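Local coordinates for FACT-Spt16 (Cicer arietinum, PDB 5CE6), which forms part of the FACT histone chaperone complex, with an N-terminal domain that probably takes part in binding histones H3-H4, at residues Val56-Pro61 and Ala72-Leu77; Pro83-Val88 and Ile94-Ser99. All coordinates share one frame; numbering follows the deposited sequence.

Contact 1: residues Val56-Pro61 and Ala72-Leu77; sequences VACPPP and ALFLWL
Phe-74 of helix 69-78 reaches across to Val-56 and Cys-58 on strand 53-58. With chi1 at -80° its CG lies opposite the carbonyl carbon and beside the backbone N, which carries the ring off the helix toward the strand. CB and CG stay short of the strand, and the touching begins one bond further out: CD2 approaches Cys-58 SG at 3.4 Å. CE2 is shared, meeting the same sulfur at 3.5 Å and Val-56 CG2 at 3.7 Å, while CZ grazes that methyl. The sulfur stands obliquely to the ring, 63° off its normal, in a sulfur-aromatic contact; no hydrogen bond joins the two segments. This is helix-on-sheet packing in the N-terminal lobe: the helix lies against strands 53-58 and 85-89 of the mixed six-stranded sheet, segment 72-77 running at 101° to strand 56-58. Replacing Phe-74 by an alanine would probably leave Cys-58 SG without its aromatic partner and open a gap beside Val-56 CG2. The other branch of Val-56 serves Leu-73, whose CD2 lies 3.6 Å from Val-56 CG1, the two side chains crossing at about a right angle. Phe-191 of helix 188-196 packs on both Val-56 and Leu-73, and Phe-195 adds to the covering of Leu-73.

Contact 2: residues Pro83-Val88 and Ile94-Ser99; sequences PETIMV and IHVLCS
Met-87 turns its CG away from its own backbone N (chi1 180°) and Ile-94 does the same with CG2, which brings these two carbons to 3.7 Å from each other, the side chains running alongside and pointing the same way. The methionine chain bends about its CG-SD bond (chi3), and its end leads away from strand 93-98. Thr-85, with chi1 at -64°, divides its branches: the methyl CG2 comes to 3.8 Å from Val-96 CG1, whereas OG1 donates to Pro-83 O at 3.0 Å from above the carbonyl plane. That bond ties the start of the strand to the turn before it and probably helps fix the rotation of the threonine.

Ile-86, Val-88, His-95 and Leu-97 project from the other face. There Ile-86 CD1 and Leu-97 CD2 lie side by side at 4.1 Å, and Trp-173 of helix 168-179 covers Ile-86 and Val-88. Both ring nitrogens of His-95 are engaged, ND1 with His-124 NE2 and NE2 with Gln-93 OE1, which should hold the buried imidazole in one orientation.

Four nearly straight backbone hydrogen bonds join the two strands. Ile-86 N to Leu-97 O is 3.0 Å and Leu-97 N to Ile-86 O 2.8 Å; Val-88 and His-95 exchange an equivalent pair. Met-87 and Val-96 form the non-hydrogen-bonded pair between them, and CA-H...O contacts fill in, such as Met-87 CA to His-95 O at 3.3 Å. At the start of strand 85-89, Glu-84 and Thr-85 both face Cys-58 of the neighbouring strand 53-58, a G1 beta bulge; strands 85-89 and 93-98 themselves form an antiparallel beta hairpin.

Strands 53-58 and 85-89 are neighbours in one sheet, which makes contacts 1 and 2 adjoining pieces of a single core, their centres about 9 Å apart. Probable backbone hydrogen bonds join them, Val-56 O to Met-87 N at 2.8 Å and Cys-58 N to Thr-85 O at 3.0 Å. Side chains meet as well: Phe-74 CE1 lies 3.5 Å from Met-87 CE, the bent end of the methionine reaching the ring that serves contact 1. Helix 69-78 therefore packs on both strands before the chain turns into the hairpin. The potassium ion is bound elsewhere, at Ala-295, Ser-420 and Asn-422 in the part related to M24 metallopeptidases, and neither contact contributes to that site.

Contact 1: residues Val56-Pro61 and Ala72-Leu77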
# COMPACT_ATOMS: atom_id res chain seq x y z
N VAL A 56 -5.41 8.94 -17.17
CA VAL A 56 -4.41 8.23 -16.37
C VAL A 56 -3.30 7.76 -17.29
O VAL A 56 -3.56 7.45 -18.46
CB VAL A 56 -5.00 7.04 -15.56
CG1 VAL A 56 -6.25 7.48 -14.79
CG2 VAL A 56 -5.32 5.86 -16.46
N ALA A 57 -2.08 7.72 -16.78
CA ALA A 57 -0.94 7.37 -17.63
C ALA A 57 0.14 6.67 -16.82
O ALA A 57 0.44 7.06 -15.69
CB ALA A 57 -0.37 8.62 -18.30
N CYS A 58 0.70 5.61 -17.40
CA CYS A 58 1.72 4.81 -16.74
C CYS A 58 3.01 4.84 -17.54
O CYS A 58 2.99 4.78 -18.76
CB CYS A 58 1.25 3.37 -16.60
SG CYS A 58 -0.16 3.24 -15.50
N PRO A 59 4.16 4.94 -16.84
CA PRO A 59 5.48 5.04 -17.45
C PRO A 59 5.98 3.69 -17.97
O PRO A 59 5.35 2.68 -17.71
CB PRO A 59 6.36 5.52 -16.28
CG PRO A 59 5.72 4.95 -15.10
CD PRO A 59 4.23 4.97 -15.37
N PRO A 60 7.11 3.69 -18.71
CA PRO A 60 7.73 2.42 -19.11
C PRO A 60 8.09 1.58 -17.89
O PRO A 60 8.14 2.11 -16.79
CB PRO A 60 9.01 2.88 -19.83
CG PRO A 60 8.68 4.24 -20.35
CD PRO A 60 7.78 4.85 -19.31
N PRO A 61 8.32 0.26 -18.08
CA PRO A 61 8.64 -0.57 -16.92
C PRO A 61 9.91 -0.08 -16.22
O PRO A 61 10.84 0.34 -16.90
CB PRO A 61 8.90 -1.95 -17.55
CG PRO A 61 8.13 -1.93 -18.83
CD PRO A 61 8.22 -0.52 -19.33
N ALA A 72 -2.35 1.16 -10.32
CA ALA A 72 -3.42 0.50 -9.58
C ALA A 72 -4.75 0.49 -10.33
O ALA A 72 -5.47 -0.51 -10.31
CB ALA A 72 -3.58 1.14 -8.20
N LEU A 73 -5.07 1.59 -11.01
CA LEU A 73 -6.31 1.63 -11.80
C LEU A 73 -6.29 0.59 -12.92
O LEU A 73 -7.27 -0.13 -13.12
CB LEU A 73 -6.59 3.03 -12.35
CG LEU A 73 -7.88 3.10 -13.16
CD1 LEU A 73 -9.09 2.76 -12.30
CD2 LEU A 73 -8.05 4.46 -13.83
N PHE A 74 -5.19 0.53 -13.67
CA PHE A 74 -5.05 -0.49 -14.70
C PHE A 74 -5.18 -1.91 -14.15
O PHE A 74 -5.87 -2.73 -14.73
CB PHE A 74 -3.73 -0.36 -15.47
CG PHE A 74 -3.74 0.69 -16.53
CD1 PHE A 74 -4.28 0.42 -17.78
CD2 PHE A 74 -3.19 1.94 -16.30
CE1 PHE A 74 -4.28 1.38 -18.78
CE2 PHE A 74 -3.17 2.91 -17.29
CZ PHE A 74 -3.72 2.63 -18.54
N LEU A 75 -4.52 -2.19 -13.02
CA LEU A 75 -4.63 -3.49 -12.38
C LEU A 75 -6.06 -3.77 -11.91
O LEU A 75 -6.58 -4.89 -12.07
CB LEU A 75 -3.66 -3.57 -11.19
CG LEU A 75 -2.19 -3.72 -11.59
CD1 LEU A 75 -1.27 -3.46 -10.41
CD2 LEU A 75 -1.93 -5.10 -12.15
N TRP A 76 -6.70 -2.76 -11.34
CA TRP A 76 -8.05 -2.89 -10.82
C TRP A 76 -9.02 -3.17 -11.95
O TRP A 76 -9.85 -4.08 -11.88
CB TRP A 76 -8.43 -1.61 -10.08
CG TRP A 76 -9.76 -1.63 -9.39
CD1 TRP A 76 -10.09 -2.31 -8.25
CD2 TRP A 76 -10.94 -0.91 -9.77
NE1 TRP A 76 -11.40 -2.07 -7.91
CE2 TRP A 76 -11.94 -1.20 -8.83
CE3 TRP A 76 -11.23 -0.04 -10.83
CZ2 TRP A 76 -13.22 -0.66 -8.91
CZ3 TRP A 76 -12.50 0.50 -10.91
CH2 TRP A 76 -13.48 0.19 -9.96
N LEU A 77 -8.90 -2.39 -13.02
CA LEU A 77 -9.86 -2.45 -14.12
C LEU A 77 -9.61 -3.65 -15.03
O LEU A 77 -10.56 -4.36 -15.42
CB LEU A 77 -9.78 -1.14 -14.93
CG LEU A 77 -11.01 -0.57 -15.63
CD1 LEU A 77 -12.20 -0.48 -14.68
CD2 LEU A 77 -10.69 0.81 -16.19

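Contact 2: residues Pro83-Val88 and Ile94-Ser99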
# COMPACT_ATOMS: atom_id res chain seq x y z
N PRO A 83 2.23 -0.67 -19.17
CA PRO A 83 3.27 0.37 -19.12
C PRO A 83 3.27 1.18 -20.41
O PRO A 83 2.77 0.71 -21.44
CB PRO A 83 4.57 -0.44 -19.01
CG PRO A 83 4.15 -1.81 -18.54
CD PRO A 83 2.81 -2.03 -19.17
N GLU A 84 3.81 2.40 -20.34
CA GLU A 84 3.83 3.34 -21.45
C GLU A 84 2.47 3.42 -22.17
O GLU A 84 2.39 3.33 -23.40
CB GLU A 84 4.97 3.02 -22.43
CG GLU A 84 5.42 4.22 -23.23
CD GLU A 84 6.61 3.92 -24.12
OE1 GLU A 84 6.59 2.90 -24.84
OE2 GLU A 84 7.57 4.72 -24.09
N THR A 85 1.42 3.60 -21.37
CA THR A 85 0.06 3.66 -21.90
C THR A 85 -0.66 4.85 -21.29
O THR A 85 -0.53 5.12 -20.10
CB THR A 85 -0.71 2.36 -21.59
OG1 THR A 85 -0.10 1.26 -22.27
CG2 THR A 85 -2.16 2.45 -22.03
N ILE A 86 -1.42 5.57 -22.11
CA ILE A 86 -2.29 6.63 -21.63
C ILE A 86 -3.75 6.21 -21.86
O ILE A 86 -4.10 5.76 -22.94
CB ILE A 86 -2.03 7.93 -22.40
CG1 ILE A 86 -0.60 8.42 -22.16
CG2 ILE A 86 -3.05 8.99 -22.03
CD1 ILE A 86 -0.11 9.39 -23.25
N MET A 87 -4.59 6.37 -20.84
CA MET A 87 -6.01 6.05 -20.99
C MET A 87 -6.85 7.24 -20.54
O MET A 87 -6.65 7.76 -19.45
CB MET A 87 -6.36 4.80 -20.17
CG MET A 87 -7.81 4.38 -20.26
SD MET A 87 -7.99 2.68 -19.68
CE MET A 87 -7.36 2.81 -18.01
N VAL A 88 -7.78 7.66 -21.40
CA VAL A 88 -8.62 8.81 -21.10
C VAL A 88 -10.11 8.45 -21.15
O VAL A 88 -10.63 8.02 -22.19
CB VAL A 88 -8.36 9.98 -22.07
CG1 VAL A 88 -9.32 11.12 -21.79
CG2 VAL A 88 -6.92 10.46 -21.93
N ILE A 94 -13.70 5.82 -24.28
CA ILE A 94 -12.44 5.64 -23.56
C ILE A 94 -11.35 5.59 -24.61
O ILE A 94 -11.36 4.72 -25.47
CB ILE A 94 -12.42 4.34 -22.75
CG1 ILE A 94 -13.58 4.32 -21.75
CG2 ILE A 94 -11.09 4.20 -22.00
CD1 ILE A 94 -13.62 3.09 -20.87
N HIS A 95 -10.41 6.52 -24.55
CA HIS A 95 -9.31 6.56 -25.51
C HIS A 95 -8.07 5.95 -24.89
O HIS A 95 -7.74 6.24 -23.74
CB HIS A 95 -9.04 7.99 -25.94
CG HIS A 95 -10.15 8.60 -26.74
ND1 HIS A 95 -10.13 8.65 -28.12
CD2 HIS A 95 -11.31 9.18 -26.35
CE1 HIS A 95 -11.24 9.23 -28.54
NE2 HIS A 95 -11.97 9.57 -27.49
N VAL A 96 -7.39 5.09 -25.64
CA VAL A 96 -6.16 4.48 -25.16
C VAL A 96 -5.07 4.74 -26.17
O VAL A 96 -5.28 4.54 -27.36
CB VAL A 96 -6.34 2.96 -24.97
CG1 VAL A 96 -5.09 2.35 -24.37
CG2 VAL A 96 -7.54 2.66 -24.07
N LEU A 97 -3.92 5.21 -25.71
CA LEU A 97 -2.74 5.37 -26.57
C LEU A 97 -1.72 4.37 -26.08
O LEU A 97 -1.27 4.45 -24.94
CB LEU A 97 -2.18 6.79 -26.46
CG LEU A 97 -0.92 7.10 -27.27
CD1 LEU A 97 -1.09 6.67 -28.71
CD2 LEU A 97 -0.59 8.58 -27.19
N CYS A 98 -1.36 3.41 -26.93
CA CYS A 98 -0.53 2.28 -26.51
C CYS A 98 0.09 1.58 -27.70
O CYS A 98 -0.19 1.93 -28.84
CB CYS A 98 -1.37 1.27 -25.72
SG CYS A 98 -2.71 0.51 -26.67
N SER A 99 0.92 0.58 -27.43
CA SER A 99 1.55 -0.22 -28.49
C SER A 99 0.53 -1.06 -29.24
O SER A 99 -0.57 -1.30 -28.75
CB SER A 99 2.61 -1.13 -27.87
OG SER A 99 1.99 -2.13 -27.07